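Long-range contacts in 4-alpha-glucanotransferase (Corynebacterium glutamicum, PDB 5B68), which is an amylomaltase, also called disproportionating enzyme, a transferase of the TIM-barrel clan with an N-terminal beta-sandwich domain: residues Asn278-Arg286 and Trp673-Ser684; Ser189-Asp200 and Ile243-Asp252. All coordinates share one frame; numbering follows the deposited sequence.

Contact 1 of 2, residues Asn278-Arg286 and Trp673-Ser684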
loop_
_atom_site.group_PDB
_atom_site.type_symbol
_atom_site.label_atom_id
_atom_site.label_comp_id
_atom_site.label_asym_id
_atom_site.label_seq_id
_atom_site.Cartn_x
_atom_site.Cartn_y
_atom_site.Cartn_z
ATOM N N ASN A 278 17.809 -16.272 -15.460
ATOM C CA ASN A 278 17.205 -16.944 -14.320
ATOM C C ASN A 278 18.201 -17.782 -13.542
ATOM O O ASN A 278 17.968 -18.039 -12.382
ATOM C CB ASN A 278 16.125 -17.922 -14.737
ATOM C CG ASN A 278 14.950 -17.253 -15.493
ATOM O OD1 ASN A 278 14.826 -16.047 -15.544
ATOM N ND2 ASN A 278 14.122 -18.054 -16.079
ATOM N N LEU A 279 19.246 -18.237 -14.238
ATOM C CA LEU A 279 20.282 -19.081 -13.679
ATOM C C LEU A 279 21.426 -18.330 -13.117
ATOM O O LEU A 279 22.309 -18.954 -12.551
ATOM C CB LEU A 279 20.807 -20.061 -14.749
ATOM C CG LEU A 279 19.749 -20.876 -15.493
ATOM C CD1 LEU A 279 20.347 -21.759 -16.574
ATOM C CD2 LEU A 279 18.906 -21.770 -14.594
ATOM N N THR A 280 21.446 -17.002 -13.254
ATOM C CA THR A 280 22.582 -16.179 -12.801
ATOM C C THR A 280 22.197 -15.393 -11.587
ATOM O O THR A 280 21.001 -15.223 -11.272
ATOM C CB THR A 280 23.054 -15.195 -13.898
ATOM O OG1 THR A 280 22.194 -14.051 -13.919
ATOM C CG2 THR A 280 23.041 -15.836 -15.264
ATOM N N SER A 281 23.180 -14.808 -10.932
ATOM C CA SER A 281 22.925 -13.872 -9.833
ATOM C C SER A 281 22.962 -12.394 -10.285
ATOM O O SER A 281 23.028 -11.509 -9.449
ATOM C CB SER A 281 23.939 -14.123 -8.725
ATOM O OG SER A 281 25.258 -13.884 -9.197
ATOM N N ASP A 282 22.939 -12.159 -11.590
ATOM C CA ASP A 282 22.998 -10.805 -12.141
ATOM C C ASP A 282 21.765 -9.986 -11.775
ATOM O O ASP A 282 20.673 -10.524 -11.717
ATOM C CB ASP A 282 23.132 -10.880 -13.671
ATOM C CG ASP A 282 24.469 -11.465 -14.135
ATOM O OD1 ASP A 282 25.401 -11.619 -13.323
ATOM O OD2 ASP A 282 24.546 -11.812 -15.329
ATOM N N ILE A 283 21.957 -8.687 -11.555
ATOM C CA ILE A 283 20.888 -7.810 -11.190
ATOM C C ILE A 283 19.748 -7.898 -12.220
ATOM O O ILE A 283 19.963 -8.239 -13.399
ATOM C CB ILE A 283 21.359 -6.371 -10.808
ATOM C CG1 ILE A 283 22.070 -5.646 -11.957
ATOM C CG2 ILE A 283 22.280 -6.435 -9.591
ATOM C CD1 ILE A 283 21.156 -5.109 -13.033
ATOM N N ILE A 284 18.524 -7.725 -11.717
ATOM C CA ILE A 284 17.324 -7.834 -12.541
ATOM C C ILE A 284 17.240 -6.565 -13.438
ATOM O O ILE A 284 17.355 -5.468 -12.890
ATOM C CB ILE A 284 16.046 -7.873 -11.644
ATOM C CG1 ILE A 284 15.988 -9.114 -10.727
ATOM C CG2 ILE A 284 14.792 -7.872 -12.515
ATOM C CD1 ILE A 284 15.852 -10.406 -11.481
ATOM N N GLU A 285 16.966 -6.731 -14.727
ATOM C CA GLU A 285 16.759 -5.581 -15.673
ATOM C C GLU A 285 15.326 -5.658 -16.195
ATOM O O GLU A 285 14.975 -6.521 -16.997
ATOM C CB GLU A 285 17.772 -5.535 -16.851
ATOM C CG GLU A 285 17.554 -4.353 -17.830
ATOM C CD GLU A 285 17.447 -2.948 -17.167
ATOM O OE1 GLU A 285 18.523 -2.347 -16.900
ATOM O OE2 GLU A 285 16.302 -2.411 -16.891
ATOM N N ARG A 286 14.516 -4.729 -15.700
ATOM C CA ARG A 286 13.120 -4.686 -16.067
ATOM C C ARG A 286 12.988 -4.149 -17.485
ATOM O O ARG A 286 12.103 -4.589 -18.235
ATOM C CB ARG A 286 12.382 -3.815 -15.100
ATOM C CG ARG A 286 12.190 -4.415 -13.709
ATOM C CD ARG A 286 11.561 -3.433 -12.773
ATOM N NE ARG A 286 11.253 -4.072 -11.489
ATOM C CZ ARG A 286 12.120 -4.306 -10.502
ATOM N NH1 ARG A 286 11.716 -4.949 -9.432
ATOM N NH2 ARG A 286 13.396 -3.941 -10.567
ATOM N N TRP A 673 15.753 -3.212 -5.285
ATOM C CA TRP A 673 14.620 -3.788 -5.973
ATOM C C TRP A 673 15.006 -4.614 -7.188
ATOM O O TRP A 673 14.172 -4.964 -7.977
ATOM C CB TRP A 673 13.619 -2.715 -6.354
ATOM C CG TRP A 673 13.353 -1.747 -5.274
ATOM C CD1 TRP A 673 13.688 -0.439 -5.259
ATOM C CD2 TRP A 673 12.687 -2.001 -4.039
ATOM N NE1 TRP A 673 13.279 0.140 -4.104
ATOM C CE2 TRP A 673 12.665 -0.802 -3.331
ATOM C CE3 TRP A 673 12.115 -3.136 -3.459
ATOM C CZ2 TRP A 673 12.102 -0.692 -2.079
ATOM C CZ3 TRP A 673 11.553 -3.019 -2.221
ATOM C CH2 TRP A 673 11.549 -1.809 -1.542
ATOM N N CYS A 674 16.290 -4.891 -7.323
ATOM C CA CYS A 674 16.825 -5.641 -8.450
ATOM C C CYS A 674 17.616 -6.912 -8.112
ATOM O O CYS A 674 18.305 -7.435 -8.956
ATOM C CB CYS A 674 17.708 -4.734 -9.294
ATOM S SG CYS A 674 16.826 -3.295 -9.930
ATOM N N ILE A 675 17.527 -7.372 -6.872
ATOM C CA ILE A 675 18.381 -8.452 -6.393
ATOM C C ILE A 675 17.666 -9.794 -6.509
ATOM O O ILE A 675 16.766 -10.062 -5.753
ATOM C CB ILE A 675 18.751 -8.219 -4.911
ATOM C CG1 ILE A 675 19.381 -6.836 -4.697
ATOM C CG2 ILE A 675 19.642 -9.325 -4.382
ATOM C CD1 ILE A 675 20.657 -6.584 -5.462
ATOM N N PRO A 676 18.092 -10.634 -7.447
ATOM C CA PRO A 676 17.459 -11.970 -7.643
ATOM C C PRO A 676 17.688 -12.926 -6.471
ATOM O O PRO A 676 18.664 -12.765 -5.699
ATOM C CB PRO A 676 18.131 -12.513 -8.864
ATOM C CG PRO A 676 19.490 -11.932 -8.789
ATOM C CD PRO A 676 19.344 -10.550 -8.233
ATOM N N LEU A 677 16.765 -13.847 -6.273
ATOM C CA LEU A 677 16.816 -14.749 -5.096
ATOM C C LEU A 677 18.043 -15.665 -5.263
ATOM O O LEU A 677 18.141 -16.395 -6.257
ATOM C CB LEU A 677 15.525 -15.598 -5.038
ATOM C CG LEU A 677 15.390 -16.522 -3.803
ATOM C CD1 LEU A 677 15.242 -15.711 -2.526
ATOM C CD2 LEU A 677 14.246 -17.533 -4.015
ATOM N N CYS A 678 18.963 -15.610 -4.303
ATOM C CA CYS A 678 20.127 -16.492 -4.366
ATOM C C CYS A 678 20.409 -17.087 -3.016
ATOM O O CYS A 678 20.058 -16.466 -2.009
ATOM C CB CYS A 678 21.345 -15.707 -4.827
ATOM S SG CYS A 678 21.222 -15.064 -6.531
ATOM N N ASP A 679 21.107 -18.256 -3.016
ATOM C CA ASP A 679 21.465 -18.960 -1.736
ATOM C C ASP A 679 22.721 -18.353 -1.112
ATOM O O ASP A 679 23.170 -17.328 -1.590
ATOM C CB ASP A 679 21.604 -20.472 -1.942
ATOM C CG ASP A 679 22.715 -20.850 -2.963
ATOM O OD1 ASP A 679 23.658 -20.016 -3.200
ATOM O OD2 ASP A 679 22.556 -21.938 -3.577
ATOM N N SER A 680 23.228 -18.916 -0.007
ATOM C CA SER A 680 24.404 -18.339 0.674
ATOM C C SER A 680 25.692 -18.224 -0.174
ATOM O O SER A 680 26.556 -17.367 0.098
ATOM C CB SER A 680 24.672 -19.141 1.930
ATOM O OG SER A 680 23.573 -18.961 2.807
ATOM N N GLU A 681 25.794 -19.058 -1.206
ATOM C CA GLU A 681 26.957 -19.135 -2.106
ATOM C C GLU A 681 26.812 -18.226 -3.348
ATOM O O GLU A 681 27.618 -18.317 -4.291
ATOM C CB GLU A 681 27.156 -20.589 -2.618
ATOM C CG GLU A 681 27.640 -21.597 -1.566
ATOM C CD GLU A 681 26.648 -21.797 -0.431
ATOM O OE1 GLU A 681 25.498 -22.223 -0.708
ATOM O OE2 GLU A 681 27.014 -21.488 0.725
ATOM N N GLY A 682 25.723 -17.455 -3.375
ATOM C CA GLY A 682 25.431 -16.499 -4.433
ATOM C C GLY A 682 24.892 -17.178 -5.651
ATOM O O GLY A 682 24.959 -16.592 -6.717
ATOM N N ASN A 683 24.353 -18.403 -5.531
ATOM C CA ASN A 683 23.722 -19.079 -6.656
ATOM C C ASN A 683 22.199 -18.872 -6.727
ATOM O O ASN A 683 21.537 -19.025 -5.700
ATOM C CB ASN A 683 23.962 -20.562 -6.576
ATOM C CG ASN A 683 25.427 -20.889 -6.740
ATOM O OD1 ASN A 683 26.109 -20.291 -7.570
ATOM N ND2 ASN A 683 25.927 -21.717 -5.867
ATOM N N SER A 684 21.691 -18.647 -7.938
ATOM C CA SER A 684 20.234 -18.505 -8.139
ATOM C C SER A 684 19.462 -19.709 -7.596
ATOM O O SER A 684 19.806 -20.864 -7.861
ATOM C CB SER A 684 19.923 -18.349 -9.603
ATOM O OG SER A 684 18.527 -18.364 -9.843
HETATM O O HOH W 1 23.393 -18.698 -10.291
HETATM O O HOH W 2 26.170 -17.104 -9.275
#

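Contact 2 of 2, residues Ser189-Asp200 and Ile243-Asp252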
loop_
_atom_site.group_PDB
_atom_site.type_symbol
_atom_site.label_atom_id
_atom_site.label_comp_id
_atom_site.label_asym_id
_atom_site.label_seq_id
_atom_site.Cartn_x
_atom_site.Cartn_y
_atom_site.Cartn_z
ATOM N N SER A 189 11.347 -18.938 -12.026
ATOM C CA SER A 189 11.235 -20.330 -12.413
ATOM C C SER A 189 12.118 -20.551 -13.623
ATOM O O SER A 189 12.742 -19.637 -14.099
ATOM C CB SER A 189 9.793 -20.687 -12.742
ATOM O OG SER A 189 9.362 -20.072 -13.928
ATOM N N THR A 190 12.157 -21.767 -14.126
ATOM C CA THR A 190 12.921 -22.034 -15.336
ATOM C C THR A 190 12.389 -21.228 -16.514
ATOM O O THR A 190 13.143 -20.807 -17.354
ATOM C CB THR A 190 12.912 -23.517 -15.695
ATOM O OG1 THR A 190 11.570 -23.938 -15.874
ATOM C CG2 THR A 190 13.506 -24.308 -14.599
ATOM N N LEU A 191 11.073 -21.076 -16.576
ATOM C CA LEU A 191 10.421 -20.353 -17.653
ATOM C C LEU A 191 10.260 -18.818 -17.528
ATOM O O LEU A 191 9.930 -18.190 -18.489
ATOM C CB LEU A 191 9.084 -21.008 -17.981
ATOM C CG LEU A 191 9.121 -22.507 -18.278
ATOM C CD1 LEU A 191 7.732 -23.104 -18.341
ATOM C CD2 LEU A 191 9.885 -22.803 -19.552
ATOM N N SER A 192 10.496 -18.224 -16.367
ATOM C CA SER A 192 10.386 -16.775 -16.222
ATOM C C SER A 192 11.256 -16.056 -17.280
ATOM O O SER A 192 12.373 -16.499 -17.601
ATOM C CB SER A 192 10.851 -16.303 -14.867
ATOM O OG SER A 192 10.245 -17.075 -13.817
ATOM N N TRP A 193 10.793 -14.888 -17.722
ATOM C CA TRP A 193 11.641 -13.995 -18.538
ATOM C C TRP A 193 12.570 -13.161 -17.723
ATOM O O TRP A 193 12.455 -11.916 -17.658
ATOM C CB TRP A 193 10.773 -13.136 -19.479
ATOM C CG TRP A 193 10.111 -13.880 -20.573
ATOM C CD1 TRP A 193 9.716 -15.207 -20.600
ATOM C CD2 TRP A 193 9.707 -13.337 -21.844
ATOM N NE1 TRP A 193 9.102 -15.485 -21.777
ATOM C CE2 TRP A 193 9.090 -14.364 -22.560
ATOM C CE3 TRP A 193 9.783 -12.066 -22.418
ATOM C CZ2 TRP A 193 8.557 -14.174 -23.838
ATOM C CZ3 TRP A 193 9.247 -11.892 -23.717
ATOM C CH2 TRP A 193 8.644 -12.941 -24.375
ATOM N N GLY A 194 13.484 -13.812 -16.990
ATOM C CA GLY A 194 14.432 -13.029 -16.241
ATOM C C GLY A 194 13.917 -12.494 -14.921
ATOM O O GLY A 194 14.675 -12.004 -14.117
ATOM N N MET A 195 12.612 -12.482 -14.739
ATOM C CA MET A 195 12.062 -11.921 -13.528
ATOM C C MET A 195 10.731 -12.598 -13.261
ATOM O O MET A 195 10.103 -13.084 -14.169
ATOM C CB MET A 195 11.932 -10.400 -13.656
ATOM C CG MET A 195 10.598 -9.891 -14.154
ATOM S SD MET A 195 10.426 -8.106 -14.346
ATOM C CE MET A 195 9.483 -7.610 -12.922
ATOM N N GLY A 196 10.314 -12.632 -12.014
ATOM C CA GLY A 196 9.083 -13.397 -11.705
ATOM C C GLY A 196 7.845 -12.734 -12.299
ATOM O O GLY A 196 7.812 -11.473 -12.442
ATOM N N ASP A 197 6.864 -13.539 -12.582
ATOM C CA ASP A 197 5.634 -13.129 -13.255
ATOM C C ASP A 197 4.438 -13.745 -12.557
ATOM O O ASP A 197 4.600 -14.377 -11.485
ATOM C CB ASP A 197 5.749 -13.461 -14.767
ATOM C CG ASP A 197 5.905 -14.960 -15.067
ATOM O OD1 ASP A 197 5.288 -15.797 -14.367
ATOM O OD2 ASP A 197 6.622 -15.331 -16.030
ATOM N N PHE A 198 3.232 -13.539 -13.090
ATOM C CA PHE A 198 2.003 -14.032 -12.370
ATOM C C PHE A 198 1.987 -15.558 -12.296
ATOM O O PHE A 198 1.386 -16.148 -11.395
ATOM C CB PHE A 198 0.665 -13.565 -13.049
ATOM C CG PHE A 198 0.517 -12.053 -13.111
ATOM C CD1 PHE A 198 0.498 -11.299 -11.961
ATOM C CD2 PHE A 198 0.284 -11.422 -14.317
ATOM C CE1 PHE A 198 0.291 -9.926 -12.004
ATOM C CE2 PHE A 198 0.065 -10.053 -14.374
ATOM C CZ PHE A 198 0.125 -9.299 -13.215
ATOM N N ASN A 199 2.561 -16.237 -13.299
ATOM C CA ASN A 199 2.652 -17.670 -13.227
ATOM C C ASN A 199 3.498 -18.103 -12.074
ATOM O O ASN A 199 3.102 -18.947 -11.271
ATOM C CB ASN A 199 3.202 -18.241 -14.552
ATOM C CG ASN A 199 3.184 -19.755 -14.591
ATOM O OD1 ASN A 199 3.884 -20.408 -13.838
ATOM N ND2 ASN A 199 2.372 -20.313 -15.471
ATOM N N ASP A 200 4.666 -17.475 -11.987
ATOM C CA ASP A 200 5.542 -17.701 -10.858
ATOM C C ASP A 200 4.895 -17.461 -9.499
ATOM O O ASP A 200 5.185 -18.175 -8.542
ATOM C CB ASP A 200 6.834 -16.891 -10.935
ATOM C CG ASP A 200 7.633 -17.169 -12.214
ATOM O OD1 ASP A 200 7.834 -18.331 -12.506
ATOM O OD2 ASP A 200 8.103 -16.203 -12.885
ATOM N N ILE A 243 -2.630 -2.502 -12.491
ATOM C CA ILE A 243 -1.587 -3.510 -12.241
ATOM C C ILE A 243 -0.483 -3.437 -13.286
ATOM O O ILE A 243 -0.760 -3.161 -14.465
ATOM C CB ILE A 243 -2.203 -4.902 -12.305
ATOM C CG1 ILE A 243 -3.422 -5.048 -11.367
ATOM C CG2 ILE A 243 -1.181 -6.012 -12.060
ATOM C CD1 ILE A 243 -3.129 -4.836 -9.917
ATOM N N ASN A 244 0.758 -3.723 -12.868
ATOM C CA ASN A 244 1.930 -3.591 -13.760
ATOM C C ASN A 244 1.898 -4.770 -14.769
ATOM O O ASN A 244 2.050 -5.906 -14.403
ATOM C CB ASN A 244 3.224 -3.621 -12.948
ATOM C CG ASN A 244 4.406 -3.161 -13.735
ATOM O OD1 ASN A 244 4.398 -3.265 -14.950
ATOM N ND2 ASN A 244 5.418 -2.630 -13.066
ATOM N N PRO A 245 1.672 -4.490 -16.069
ATOM C CA PRO A 245 1.730 -5.538 -17.062
ATOM C C PRO A 245 3.082 -6.225 -17.277
ATOM O O PRO A 245 3.078 -7.242 -17.926
ATOM C CB PRO A 245 1.220 -4.833 -18.372
ATOM C CG PRO A 245 0.636 -3.535 -17.891
ATOM C CD PRO A 245 1.485 -3.162 -16.701
ATOM N N ILE A 246 4.159 -5.744 -16.667
ATOM C CA ILE A 246 5.454 -6.430 -16.714
ATOM C C ILE A 246 5.421 -7.854 -16.203
ATOM O O ILE A 246 6.285 -8.677 -16.580
ATOM C CB ILE A 246 6.522 -5.661 -16.028
ATOM C CG1 ILE A 246 7.902 -5.995 -16.655
ATOM C CG2 ILE A 246 6.521 -5.790 -14.499
ATOM C CD1 ILE A 246 8.988 -5.174 -16.017
ATOM N N TYR A 247 4.418 -8.129 -15.378
ATOM C CA TYR A 247 4.236 -9.422 -14.751
ATOM C C TYR A 247 3.448 -10.448 -15.578
ATOM O O TYR A 247 3.364 -11.584 -15.195
ATOM C CB TYR A 247 3.581 -9.261 -13.381
ATOM C CG TYR A 247 4.404 -8.535 -12.343
ATOM C CD1 TYR A 247 5.558 -9.091 -11.828
ATOM C CD2 TYR A 247 4.006 -7.309 -11.857
ATOM C CE1 TYR A 247 6.297 -8.437 -10.879
ATOM C CE2 TYR A 247 4.737 -6.657 -10.915
ATOM C CZ TYR A 247 5.886 -7.223 -10.426
ATOM O OH TYR A 247 6.589 -6.562 -9.481
ATOM N N ILE A 248 2.873 -10.043 -16.702
ATOM C CA ILE A 248 2.184 -10.946 -17.532
ATOM C C ILE A 248 3.143 -12.019 -18.070
ATOM O O ILE A 248 4.265 -11.676 -18.541
ATOM C CB ILE A 248 1.571 -10.221 -18.728
ATOM C CG1 ILE A 248 0.436 -9.266 -18.268
ATOM C CG2 ILE A 248 1.024 -11.220 -19.710
ATOM C CD1 ILE A 248 -0.037 -8.352 -19.397
ATOM N N ARG A 249 2.735 -13.281 -18.001
ATOM C CA ARG A 249 3.455 -14.327 -18.705
ATOM C C ARG A 249 2.755 -14.508 -20.017
ATOM O O ARG A 249 1.656 -15.007 -20.082
ATOM C CB ARG A 249 3.441 -15.660 -17.986
ATOM C CG ARG A 249 4.096 -16.735 -18.838
ATOM C CD ARG A 249 4.511 -17.973 -18.081
ATOM N NE ARG A 249 5.551 -17.739 -17.098
ATOM C CZ ARG A 249 6.126 -18.720 -16.427
ATOM N NH1 ARG A 249 5.753 -19.956 -16.671
ATOM N NH2 ARG A 249 7.044 -18.477 -15.521
ATOM N N VAL A 250 3.426 -14.117 -21.072
ATOM C CA VAL A 250 2.721 -14.000 -22.348
ATOM C C VAL A 250 2.293 -15.318 -22.896
ATOM O O VAL A 250 1.236 -15.448 -23.556
ATOM C CB VAL A 250 3.547 -13.161 -23.381
ATOM C CG1 VAL A 250 3.899 -11.779 -22.843
ATOM C CG2 VAL A 250 4.794 -13.916 -23.863
ATOM N N GLU A 251 3.128 -16.343 -22.655
ATOM C CA GLU A 251 2.811 -17.709 -23.083
ATOM C C GLU A 251 1.553 -18.305 -22.448
ATOM O O GLU A 251 0.967 -19.220 -23.012
ATOM C CB GLU A 251 4.014 -18.679 -22.906
ATOM C CG GLU A 251 5.295 -18.268 -23.629
ATOM C CD GLU A 251 6.244 -17.427 -22.808
ATOM O OE1 GLU A 251 5.824 -16.797 -21.754
ATOM O OE2 GLU A 251 7.426 -17.382 -23.212
ATOM N N ASP A 252 1.105 -17.767 -21.304
ATOM C CA ASP A 252 -0.155 -18.238 -20.696
ATOM C C ASP A 252 -1.423 -17.583 -21.249
ATOM O O ASP A 252 -2.553 -18.002 -20.921
ATOM C CB ASP A 252 -0.115 -17.952 -19.159
ATOM C CG ASP A 252 0.871 -18.820 -18.412
ATOM O OD1 ASP A 252 1.445 -19.766 -19.001
ATOM O OD2 ASP A 252 1.114 -18.540 -17.228
HETATM O O HOH W 3 6.921 -21.918 -14.879
HETATM O O HOH W 4 7.497 -18.228 -19.998
#

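Contact 1 of 2, residues Asn278-Arg286 and Trp673-Ser684
Arg286 reaches Trp673 with both terminal nitrogens, NH1 and NH2 each donating to the one carbonyl oxygen Trp673 O at 2.9 Å. This is a loop-to-loop contact of the TIM-barrel domain: 278-286 joins helix 261-277 to helix 286-301, while segment 673-684 belongs to the long connection between helix 650-654 and helix 694-702. The fork is end-on and Trp673 O lies in the guanidinium plane, but the two N-H groups are not equivalent: NH1 comes in the carbonyl plane, NH2 from well above it. An extended chain from CG to NE carries the guanidinium across; NH2 also forms a salt bridge with Asp232, and Tyr185 adds a cation-pi contact. At the next residue of 673-684, Cys674 O accepts from Ile284 N in a nearly straight backbone bond (2.8 Å, 170° at the hydrogen). At the far end Ser684 OG donates to Asn278 O over a short 2.6 Å, the hydroxyl lying anti to the backbone N (chi1 173°). Water 1 reinforces this end, giving a hydrogen to Leu279 O and accepting from Ser684 N. Between the two polar ends the packing is mixed. Pro676 lays CG against the carbonyl oxygens of Ser281 and Asp282, while its CB meets Ile284 CD1 at 4.1 Å as the two side chains run past each other in opposite directions. Near the type I turn Asp679-Gly682, Ser281 CB sits 3.6 Å from Cys678 SG and 3.3 Å from Gly682 O, which also accepts from water 2.

Contact 2 of 2, residues Ser189-Asp200 and Ile243-Asp252
Arg249 pushes its guanidinium edge against Asp197, NE and NH2 both donating side-on to the single oxygen Asp197 OD2, at 2.8 and 3.2 Å, with the carboxylate turned 83° from the guanidinium plane. The salt-bridge network, completed by Asp200 OD1 at NH2, is built on the capping box of Asp197 and Asp200 that starts helix 198-209 of the TIM-barrel domain. The bend of Arg249 at chi3 (-65°) turns its flat end between Leu191 CB, over one face, and Asn199 CB, over the centre of the other. The guanidinium probably favours the ionised form of both carboxylates, and water 3 links Arg249 NH1 to Ser189 OG. The Asn199 amide stays over this face, CG 3.3 Å from Arg249 NH1, and ND2 donates almost straight to the syn lone pair of Asp252 OD2 (2.8 Å). Trp193 presents its ring edge to Glu251, NE1 bonding OE2 close to the indole plane while the carboxylate stands 80° to the ring; OE2 has a second partner in Arg275. Beyond Asp197, Phe198 N donates to Tyr247 O, and the Phe198 ring receives Tyr247 CB over one face, 3.6 Å from its centroid, a CH-pi contact. Ile243 CG2 meets the edge of the same ring. Met195 crosses Ile246 at about a right angle, SD against CD1, and Met195 CE lies 3.9 Å from Tyr247 CE1.

How the contacts relate
Contacts 1 and 2 have centres 16 Å apart on the same side of the chain's centre, and all four segments belong to the TIM-barrel part of the enzyme. They come in series: contact 2 closes within 43 residues, then helix 261-277 leads to contact 1, whose second segment arrives 387 residues later, near the C-terminal end. Helices 261-277 and 286-301, which flank loop 278-286, also pack on contact 2 through Trp193 and Ile246. The two meet directly at Asn278, whose ND2 probably bonds Ser192 O at 2.8 Å. Segment 189-200 is thus joined both to the neighbouring 243-252 segment and, through Asn278, to loop 278-286, which holds segment 673-684 from near the C-terminal end.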